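Side-chain contacts in methylocystis parvus OBBP MbnE (Methylocystis parvus OBBP, PDB 5ICQ), which probably binds the copper-chelating peptide methanobactin in the periplasm, as a solute-binding protein that would hand it on for transport into the cell: residues G93-G98 and Y227-V232; P204-D209 and K220-G225; A516-E521 and G528-A533; A39-P44 and S502-N507. One frame throughout, in Å; residues are numbered along the deposited sequence.

Interaction 1: residues G93-G98 and Y227-V232; sequences GNVFQG and YVVADV
Asn-94 and Tyr-227 make a buried loop-to-strand contact, in which the loop before strand 100-103 is pinned to the first residue of strand 227-233, an outermost strand of a four-stranded mixed sheet. The pin is one backbone bond: Tyr-227 N donates to Asn-94 O at 3.0 Å, nearly straight at 165° about the hydrogen, with the donor somewhat tilted from the carbonyl plane. One residue on along the loop, Val-95 is paired by its backbone with Gly-225, so the tie continues just ahead of the strand.

The side chains of Asn-94 and Tyr-227 lie side by side and point the same way. Their flat groups stand almost perpendicular, amide against ring at 87°, and Asn-94 OD1 comes 3.6 Å from Tyr-227 CD2, obliquely to the ring. With CG anti to its own carbonyl carbon (chi1 -69°), the Asn-94 amide runs along the tyrosine. Tyr-227 OH donates a hydrogen bond to Phe-260 O, which fixes the far end of the phenol. Val-95 adds the apolar part: its CG2 branch lies 3.5 Å from Tyr-227 O and 4.2 Å from Val-229 CG2. A beta-branched residue suits this place, because CG2 can face the strand while CG1 lies over the Phe-96 ring.

Buried polar groups are thus matched rather than avoided: Asn-94 ND2 is held by Gly-90 of its own loop and by Thr-601, the phenol by Phe-260, and one main-chain bond pairs Asn-94 O with Tyr-227 N. The valine methyls meet only lightly, and Val-229 also packs on Leu-238 and Leu-240 of the next strand.

Interaction 2: residues P204-D209 and K220-G225; sequences PKHALD and KPLGSG
Ala-207 and Leu-222 bring the two loop backbones nearest, 6.9 Å between their CA atoms, too far for direct main-chain pairing, and a water bridges them by donating to Ala-207 O and accepting from Leu-222 N at 3.0 Å. On one side the chain makes a tight turn, closed by Ala-207 N bonding to Pro-204 O; on the other it is extended around Leu-222.

Leu-222 carries the contact; its CD2 methyl meets Pro-204, His-206 and Ala-207. With CG anti to the backbone N (chi1 -176°) the branch is sent across, and chi2 (72°) then swings CD2 in toward the turn. That methyl sits 3.8 Å from Pro-204 CG, 3.7 Å from Ala-207 CB and 3.6 Å from His-206 NE2, the last approach being oblique to the imidazole. The proline ring also rests against the main chain, with CD 3.5 Å from Leu-222 O. Proline offers a rigid apolar wall here, and alanine is small enough to admit the methyl; Ala-207 CB also lies over one face of the His-206 ring, toward its rim. The histidine's polar end is engaged by Asp-139, whose loop also touches Leu-222.

Both segments belong to the long connection from helix 193-198 to strand 227-233, which folds back on itself here. Residues 204-207, with Lys-205 and His-206 at the corners, form a type I beta turn, and Leu-222 packs against it.

Interaction 3: residues A516-E521 and G528-A533; sequences ATANQE and GAASPA
Ala-518 points its methyl at the backbone of Gly-528 and Ala-529, in a loop that doubles back between helix 508-513 and the N-cap of helix 532-543. With alanines and a glycine as the touching residues, the orientation of one CB bond governs the contact. Ala-518 CB comes 3.3 Å from Ala-529 O and 3.7 Å from Gly-528 C, so the methyl lies against main chain more than against side chains. The methyl of Ala-530 also points across, meeting it at 4.1 Å between the two CB atoms, whereas that of Ala-529 turns away and leaves its carbonyl to face Ala-518.

The small residues suit this close approach: the CA atoms of Ala-518 and Gly-528 are 4.2 Å apart, which leaves little room for bulk. Gly-528 has a second reason to be glycine, since its positive phi (75°) would jam a CB against the preceding carbonyl oxygen. Polar groups of the main chain are served by neighbours: Ala-529 O accepts from Asn-525 ND2, within the intervening loop, and Ala-518 O accepts from Arg-329, which ties the return to another part of the chain.

Beyond the contact the chain enters helix 532-543. Ser-531 is its N-cap, OG accepting a weak bond from Ala-533 N as well as one from Ile-534 N, and Pro-532 fits the first turn, where a missing N-H costs nothing. At the solvent-facing margin, one water links the two segments: it accepts from Asn-519 ND2 at 3.0 Å and donates to Gly-528 O at 3.1 Å.

Interaction 4: residues A39-P44 and S502-N507; sequences AMHGAP and SASPGN
Met-40 extends with CG anti to its backbone N (chi1 179°) and then bends at chi2 (56°), while Ser-504 likewise holds OG anti to its own N (chi1 -166°); these torsions set the serine hydroxyl against the methionine chain. Ser-504 OG lies 3.9 Å from Met-40 CG and 4.2 Å from His-41 CD2, approaching the imidazole at its edge, near the ring plane. These are van der Waals contacts, light ones, and a short side chain can sit beside both methionine and histidine without crowding either.

Met-40 CG also rests 3.3 Å above one face of the His-41 ring, toward the rim. A water lies in the ring plane at its edge, in weak contact with His-41 NE2 at 3.3 Å; whether it truly bridges to Pro-505 O is doubtful. Ser-502 OG accepts from Ser-504 N at 2.9 Å, an ST turn that shapes the chain leading into the contact.

Segment 39-44 follows strand 38-39, and segment 502-507 runs from strand 494-498 to helix 508-513. Phe-550 of helix 547-563 stacks on His-41 and touches Pro-505, so this helix packs against both segments, while Phe-108, just before strand 109-120, touches Met-40 and Ser-504.

Interactions 1 and 2 form one continuous patch, their centres about 10 Å apart: Gln-97 OE1 lies 2.7 Å from Ser-224 OG, a probable hydrogen bond, and Phe-96 CZ packs 3.6 Å from Pro-221 CB. Interaction 2 is nested along the chain inside the loop closed by interaction 1, and both lie within the much longer loop closed by interaction 4. Interaction 4 joins segments 458 residues apart; its centre is about 14 Å from the centre of the chain, the closest of the four. The nearest atoms of interactions 3 and 4 are about 8 Å apart, without touching. The centre of interaction 3 is about 41 Å from those of interactions 1 and 2. Which residues hold methanobactin is not established by these contacts.

Interaction 1: residues G93-G98 and Y227-V232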
# COMPACT_ATOMS: atom_id res chain seq x y z
N GLY A 93 -10.22 -9.34 -9.83
CA GLY A 93 -11.46 -8.58 -9.91
C GLY A 93 -12.18 -8.80 -11.23
O GLY A 93 -13.33 -9.25 -11.25
N ASN A 94 -11.51 -8.49 -12.35
CA ASN A 94 -12.11 -8.66 -13.67
C ASN A 94 -12.31 -10.13 -14.01
O ASN A 94 -13.30 -10.50 -14.65
CB ASN A 94 -11.25 -7.99 -14.73
CG ASN A 94 -11.27 -6.48 -14.63
OD1 ASN A 94 -12.31 -5.87 -14.35
ND2 ASN A 94 -10.11 -5.87 -14.84
N VAL A 95 -11.34 -10.98 -13.66
CA VAL A 95 -11.38 -12.40 -13.98
C VAL A 95 -11.49 -13.25 -12.72
O VAL A 95 -12.41 -14.06 -12.59
CB VAL A 95 -10.15 -12.82 -14.82
CG1 VAL A 95 -10.19 -14.30 -15.12
CG2 VAL A 95 -10.10 -12.03 -16.12
N PHE A 96 -10.57 -13.07 -11.78
CA PHE A 96 -10.53 -13.85 -10.55
C PHE A 96 -11.25 -13.13 -9.42
O PHE A 96 -10.95 -11.97 -9.14
CB PHE A 96 -9.09 -14.12 -10.13
CG PHE A 96 -8.28 -14.84 -11.17
CD1 PHE A 96 -8.56 -16.15 -11.51
CD2 PHE A 96 -7.22 -14.20 -11.79
CE1 PHE A 96 -7.80 -16.82 -12.46
CE2 PHE A 96 -6.45 -14.85 -12.74
CZ PHE A 96 -6.75 -16.16 -13.08
N GLN A 97 -12.17 -13.83 -8.75
CA GLN A 97 -13.02 -13.22 -7.74
C GLN A 97 -12.79 -13.86 -6.38
O GLN A 97 -12.54 -15.06 -6.28
CB GLN A 97 -14.50 -13.38 -8.08
CG GLN A 97 -14.91 -12.77 -9.38
CD GLN A 97 -16.41 -12.85 -9.53
OE1 GLN A 97 -16.99 -13.94 -9.50
NE2 GLN A 97 -17.05 -11.70 -9.65
N GLY A 98 -12.95 -13.06 -5.33
CA GLY A 98 -12.95 -13.59 -3.98
C GLY A 98 -14.34 -13.96 -3.49
O GLY A 98 -15.36 -13.76 -4.16
N TYR A 227 -15.19 -10.33 -16.94
CA TYR A 227 -14.46 -10.38 -18.20
C TYR A 227 -13.75 -11.70 -18.36
O TYR A 227 -13.31 -12.31 -17.38
CB TYR A 227 -13.41 -9.25 -18.29
CG TYR A 227 -14.02 -7.88 -18.29
CD1 TYR A 227 -14.47 -7.29 -19.47
CD2 TYR A 227 -14.18 -7.18 -17.09
CE1 TYR A 227 -15.05 -6.01 -19.45
CE2 TYR A 227 -14.76 -5.92 -17.07
CZ TYR A 227 -15.19 -5.34 -18.25
OH TYR A 227 -15.78 -4.09 -18.21
N VAL A 228 -13.60 -12.12 -19.61
CA VAL A 228 -12.74 -13.25 -19.95
C VAL A 228 -11.53 -12.73 -20.71
O VAL A 228 -11.54 -11.63 -21.29
CB VAL A 228 -13.48 -14.32 -20.77
CG1 VAL A 228 -14.75 -14.75 -20.06
CG2 VAL A 228 -13.79 -13.79 -22.17
N VAL A 229 -10.47 -13.53 -20.70
CA VAL A 229 -9.25 -13.19 -21.43
C VAL A 229 -9.46 -13.59 -22.89
O VAL A 229 -9.58 -14.78 -23.20
CB VAL A 229 -8.02 -13.87 -20.84
CG1 VAL A 229 -6.80 -13.57 -21.69
CG2 VAL A 229 -7.80 -13.39 -19.42
N ALA A 230 -9.53 -12.60 -23.77
CA ALA A 230 -9.86 -12.81 -25.18
C ALA A 230 -8.64 -12.91 -26.07
O ALA A 230 -8.67 -13.62 -27.08
CB ALA A 230 -10.76 -11.68 -25.68
N ASP A 231 -7.56 -12.21 -25.73
CA ASP A 231 -6.35 -12.28 -26.54
C ASP A 231 -5.17 -11.90 -25.66
O ASP A 231 -5.30 -11.07 -24.76
CB ASP A 231 -6.42 -11.34 -27.75
CG ASP A 231 -5.24 -11.53 -28.70
OD1 ASP A 231 -5.01 -12.68 -29.13
OD2 ASP A 231 -4.54 -10.54 -29.00
N VAL A 232 -4.02 -12.52 -25.91
CA VAL A 232 -2.81 -12.18 -25.18
C VAL A 232 -1.63 -12.23 -26.13
O VAL A 232 -1.47 -13.19 -26.89
CB VAL A 232 -2.58 -13.10 -23.96
CG1 VAL A 232 -2.63 -14.55 -24.37
CG2 VAL A 232 -1.24 -12.78 -23.28

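Interaction 2: residues P204-D209 and K220-G225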
# COMPACT_ATOMS: atom_id res chain seq x y z
N PRO A 204 -10.91 -22.53 -10.28
CA PRO A 204 -11.69 -23.69 -10.72
C PRO A 204 -10.92 -25.01 -10.63
O PRO A 204 -10.01 -25.26 -11.41
CB PRO A 204 -12.06 -23.34 -12.17
CG PRO A 204 -10.89 -22.51 -12.64
CD PRO A 204 -10.43 -21.72 -11.42
N LYS A 205 -11.33 -25.86 -9.69
CA LYS A 205 -10.70 -27.18 -9.58
C LYS A 205 -10.73 -27.93 -10.91
O LYS A 205 -9.74 -28.58 -11.28
CB LYS A 205 -11.38 -28.01 -8.50
CG LYS A 205 -10.69 -29.37 -8.33
CD LYS A 205 -11.23 -30.16 -7.15
CE LYS A 205 -10.36 -31.38 -6.86
NZ LYS A 205 -10.96 -32.21 -5.78
N HIS A 206 -11.84 -27.85 -11.65
CA HIS A 206 -11.98 -28.61 -12.89
C HIS A 206 -11.12 -28.07 -14.03
O HIS A 206 -11.04 -28.73 -15.08
CB HIS A 206 -13.45 -28.63 -13.32
CG HIS A 206 -13.92 -27.32 -13.89
ND1 HIS A 206 -14.25 -26.24 -13.10
CD2 HIS A 206 -14.12 -26.93 -15.17
CE1 HIS A 206 -14.63 -25.23 -13.87
NE2 HIS A 206 -14.56 -25.62 -15.13
N ALA A 207 -10.48 -26.91 -13.87
CA ALA A 207 -9.82 -26.28 -15.01
C ALA A 207 -8.44 -25.70 -14.71
O ALA A 207 -7.88 -25.00 -15.56
CB ALA A 207 -10.70 -25.17 -15.58
N LEU A 208 -7.86 -25.95 -13.54
CA LEU A 208 -6.55 -25.42 -13.19
C LEU A 208 -5.60 -26.59 -12.99
O LEU A 208 -5.86 -27.46 -12.15
CB LEU A 208 -6.61 -24.55 -11.93
CG LEU A 208 -5.35 -23.77 -11.52
CD1 LEU A 208 -5.71 -22.59 -10.62
CD2 LEU A 208 -4.33 -24.64 -10.81
N ASP A 209 -4.50 -26.60 -13.74
CA ASP A 209 -3.46 -27.62 -13.62
C ASP A 209 -2.55 -27.24 -12.46
O ASP A 209 -1.79 -26.27 -12.56
CB ASP A 209 -2.69 -27.72 -14.93
CG ASP A 209 -1.65 -28.84 -14.94
OD1 ASP A 209 -1.23 -29.30 -13.86
OD2 ASP A 209 -1.26 -29.26 -16.05
N LYS A 220 -4.97 -18.80 -21.50
CA LYS A 220 -6.04 -17.96 -20.98
C LYS A 220 -6.65 -18.61 -19.75
O LYS A 220 -7.23 -19.70 -19.85
CB LYS A 220 -7.08 -17.73 -22.06
CG LYS A 220 -6.48 -17.08 -23.31
CD LYS A 220 -7.51 -17.01 -24.43
CE LYS A 220 -6.87 -16.52 -25.72
NZ LYS A 220 -7.83 -16.62 -26.84
N PRO A 221 -6.54 -18.00 -18.57
CA PRO A 221 -7.02 -18.64 -17.35
C PRO A 221 -8.53 -18.52 -17.19
O PRO A 221 -9.15 -17.55 -17.63
CB PRO A 221 -6.30 -17.85 -16.25
CG PRO A 221 -6.24 -16.45 -16.84
CD PRO A 221 -5.99 -16.65 -18.32
N LEU A 222 -9.10 -19.51 -16.53
CA LEU A 222 -10.54 -19.53 -16.26
C LEU A 222 -10.83 -18.87 -14.93
O LEU A 222 -10.27 -19.26 -13.89
CB LEU A 222 -11.07 -20.97 -16.26
CG LEU A 222 -12.60 -21.00 -16.08
CD1 LEU A 222 -13.26 -20.52 -17.36
CD2 LEU A 222 -13.12 -22.38 -15.69
N GLY A 223 -11.72 -17.88 -14.95
CA GLY A 223 -12.22 -17.29 -13.72
C GLY A 223 -13.73 -17.21 -13.70
O GLY A 223 -14.40 -17.86 -14.52
N SER A 224 -14.29 -16.43 -12.77
CA SER A 224 -15.73 -16.27 -12.66
C SER A 224 -16.17 -14.82 -12.79
O SER A 224 -17.35 -14.52 -12.58
CB SER A 224 -16.24 -16.82 -11.32
OG SER A 224 -15.65 -16.12 -10.23
N GLY A 225 -15.26 -13.91 -13.15
CA GLY A 225 -15.55 -12.49 -13.12
C GLY A 225 -16.22 -11.98 -14.39
O GLY A 225 -16.55 -12.73 -15.33
O HOH W 1 -7.53 -21.84 -15.61

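Interaction 3: residues A516-E521 and G528-A533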
# COMPACT_ATOMS: atom_id res chain seq x y z
N ALA A 516 11.08 -8.90 16.75
CA ALA A 516 11.33 -10.23 16.21
C ALA A 516 11.96 -10.18 14.82
O ALA A 516 12.71 -11.09 14.45
CB ALA A 516 10.03 -11.03 16.17
N THR A 517 11.67 -9.14 14.03
CA THR A 517 12.21 -9.06 12.68
C THR A 517 13.38 -8.09 12.57
O THR A 517 13.93 -7.94 11.47
CB THR A 517 11.13 -8.64 11.68
OG1 THR A 517 10.60 -7.36 12.04
CG2 THR A 517 10.01 -9.68 11.65
N ALA A 518 13.78 -7.45 13.67
CA ALA A 518 14.84 -6.44 13.60
C ALA A 518 16.17 -7.03 13.14
O ALA A 518 17.00 -6.30 12.58
CB ALA A 518 15.02 -5.78 14.97
N ASN A 519 16.41 -8.31 13.37
CA ASN A 519 17.69 -8.92 13.00
C ASN A 519 17.47 -10.20 12.20
O ASN A 519 18.22 -11.17 12.32
CB ASN A 519 18.55 -9.16 14.23
CG ASN A 519 19.02 -7.87 14.83
OD1 ASN A 519 19.98 -7.26 14.34
ND2 ASN A 519 18.33 -7.40 15.86
N GLN A 520 16.47 -10.17 11.34
CA GLN A 520 16.11 -11.27 10.45
C GLN A 520 16.44 -10.83 9.02
O GLN A 520 15.88 -9.85 8.52
CB GLN A 520 14.63 -11.59 10.62
CG GLN A 520 14.01 -12.54 9.62
CD GLN A 520 12.49 -12.55 9.75
OE1 GLN A 520 11.77 -12.15 8.84
NE2 GLN A 520 12.01 -12.97 10.92
N GLU A 521 17.36 -11.55 8.37
CA GLU A 521 17.78 -11.17 7.02
C GLU A 521 16.57 -11.06 6.09
O GLU A 521 15.62 -11.84 6.19
CB GLU A 521 18.79 -12.18 6.46
CG GLU A 521 20.12 -12.13 7.17
CD GLU A 521 21.29 -12.50 6.27
OE1 GLU A 521 21.08 -13.19 5.25
OE2 GLU A 521 22.42 -12.07 6.59
N GLY A 528 16.13 -1.74 12.14
CA GLY A 528 16.48 -2.57 13.29
C GLY A 528 15.78 -2.15 14.56
O GLY A 528 16.35 -2.31 15.65
N ALA A 529 14.57 -1.61 14.46
CA ALA A 529 13.82 -1.20 15.64
C ALA A 529 13.48 -2.42 16.48
O ALA A 529 12.94 -3.40 15.96
CB ALA A 529 12.55 -0.46 15.24
N ALA A 530 13.78 -2.37 17.79
CA ALA A 530 13.49 -3.49 18.69
C ALA A 530 13.09 -2.89 20.03
O ALA A 530 13.88 -2.81 20.98
CB ALA A 530 14.69 -4.44 18.81
N SER A 531 11.82 -2.48 20.12
CA SER A 531 11.30 -1.71 21.25
C SER A 531 10.10 -2.43 21.83
O SER A 531 9.14 -2.73 21.09
CB SER A 531 10.90 -0.30 20.80
OG SER A 531 9.94 0.25 21.70
N PRO A 532 10.08 -2.72 23.13
CA PRO A 532 8.87 -3.32 23.71
C PRO A 532 7.64 -2.45 23.53
O PRO A 532 6.53 -2.99 23.43
CB PRO A 532 9.23 -3.50 25.19
CG PRO A 532 10.73 -3.53 25.22
CD PRO A 532 11.18 -2.62 24.10
N ALA A 533 7.81 -1.12 23.50
CA ALA A 533 6.65 -0.24 23.33
C ALA A 533 6.10 -0.30 21.91
O ALA A 533 4.88 -0.23 21.71
CB ALA A 533 7.04 1.20 23.70
O HOH W 2 18.37 -4.51 16.63

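Interaction 4: residues A39-P44 and S502-N507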
# COMPACT_ATOMS: atom_id res chain seq x y z
N ALA A 39 -16.66 -5.88 8.58
CA ALA A 39 -15.68 -4.82 8.73
C ALA A 39 -14.54 -5.30 9.62
O ALA A 39 -14.78 -6.02 10.60
CB ALA A 39 -16.30 -3.56 9.34
N MET A 40 -13.31 -4.89 9.30
CA MET A 40 -12.18 -5.27 10.14
C MET A 40 -12.38 -4.79 11.57
O MET A 40 -12.14 -5.53 12.53
CB MET A 40 -10.87 -4.72 9.57
CG MET A 40 -9.64 -5.08 10.41
SD MET A 40 -9.49 -6.89 10.65
CE MET A 40 -8.47 -6.97 12.13
N HIS A 41 -12.82 -3.53 11.73
CA HIS A 41 -13.13 -2.93 13.02
C HIS A 41 -14.50 -2.29 12.97
O HIS A 41 -14.86 -1.64 11.99
CB HIS A 41 -12.08 -1.88 13.42
CG HIS A 41 -10.67 -2.36 13.33
ND1 HIS A 41 -10.09 -3.15 14.30
CD2 HIS A 41 -9.72 -2.17 12.39
CE1 HIS A 41 -8.85 -3.43 13.96
NE2 HIS A 41 -8.60 -2.85 12.80
N GLY A 42 -15.28 -2.49 14.03
CA GLY A 42 -16.60 -1.89 14.03
C GLY A 42 -17.53 -2.66 13.11
O GLY A 42 -17.33 -3.84 12.82
N ALA A 43 -18.56 -1.96 12.64
CA ALA A 43 -19.69 -2.49 11.88
C ALA A 43 -19.62 -2.03 10.43
O ALA A 43 -19.15 -0.93 10.14
CB ALA A 43 -21.02 -2.03 12.48
N PRO A 44 -20.08 -2.86 9.49
CA PRO A 44 -20.13 -2.42 8.09
C PRO A 44 -21.01 -1.19 7.97
O PRO A 44 -22.05 -1.09 8.62
CB PRO A 44 -20.73 -3.62 7.35
CG PRO A 44 -20.61 -4.78 8.30
CD PRO A 44 -20.69 -4.19 9.67
N SER A 502 -1.29 2.44 5.18
CA SER A 502 -2.55 1.85 4.79
C SER A 502 -3.64 2.41 5.69
O SER A 502 -3.36 2.85 6.81
CB SER A 502 -2.48 0.31 4.87
OG SER A 502 -3.56 -0.24 5.58
N ALA A 503 -4.88 2.42 5.19
CA ALA A 503 -6.00 2.87 6.01
C ALA A 503 -6.37 1.87 7.10
O ALA A 503 -7.17 2.22 7.98
CB ALA A 503 -7.22 3.14 5.12
N SER A 504 -5.85 0.65 7.06
CA SER A 504 -6.16 -0.36 8.08
C SER A 504 -4.89 -1.13 8.39
O SER A 504 -4.76 -2.31 8.03
CB SER A 504 -7.28 -1.29 7.62
OG SER A 504 -7.79 -2.05 8.71
N PRO A 505 -3.92 -0.51 9.06
CA PRO A 505 -2.66 -1.20 9.36
C PRO A 505 -2.91 -2.46 10.18
O PRO A 505 -3.77 -2.49 11.07
CB PRO A 505 -1.85 -0.16 10.14
CG PRO A 505 -2.85 0.84 10.63
CD PRO A 505 -3.94 0.86 9.59
N GLY A 506 -2.17 -3.51 9.86
CA GLY A 506 -2.40 -4.82 10.44
C GLY A 506 -1.13 -5.60 10.62
O GLY A 506 -0.10 -5.04 11.05
N ASN A 507 -1.18 -6.89 10.30
CA ASN A 507 -0.06 -7.78 10.60
C ASN A 507 1.22 -7.36 9.87
O ASN A 507 2.31 -7.69 10.34
CB ASN A 507 -0.42 -9.23 10.25
CG ASN A 507 -1.48 -9.82 11.18
OD1 ASN A 507 -1.48 -9.55 12.38
ND2 ASN A 507 -2.39 -10.62 10.63
O HOH W 3 -5.75 -3.94 11.43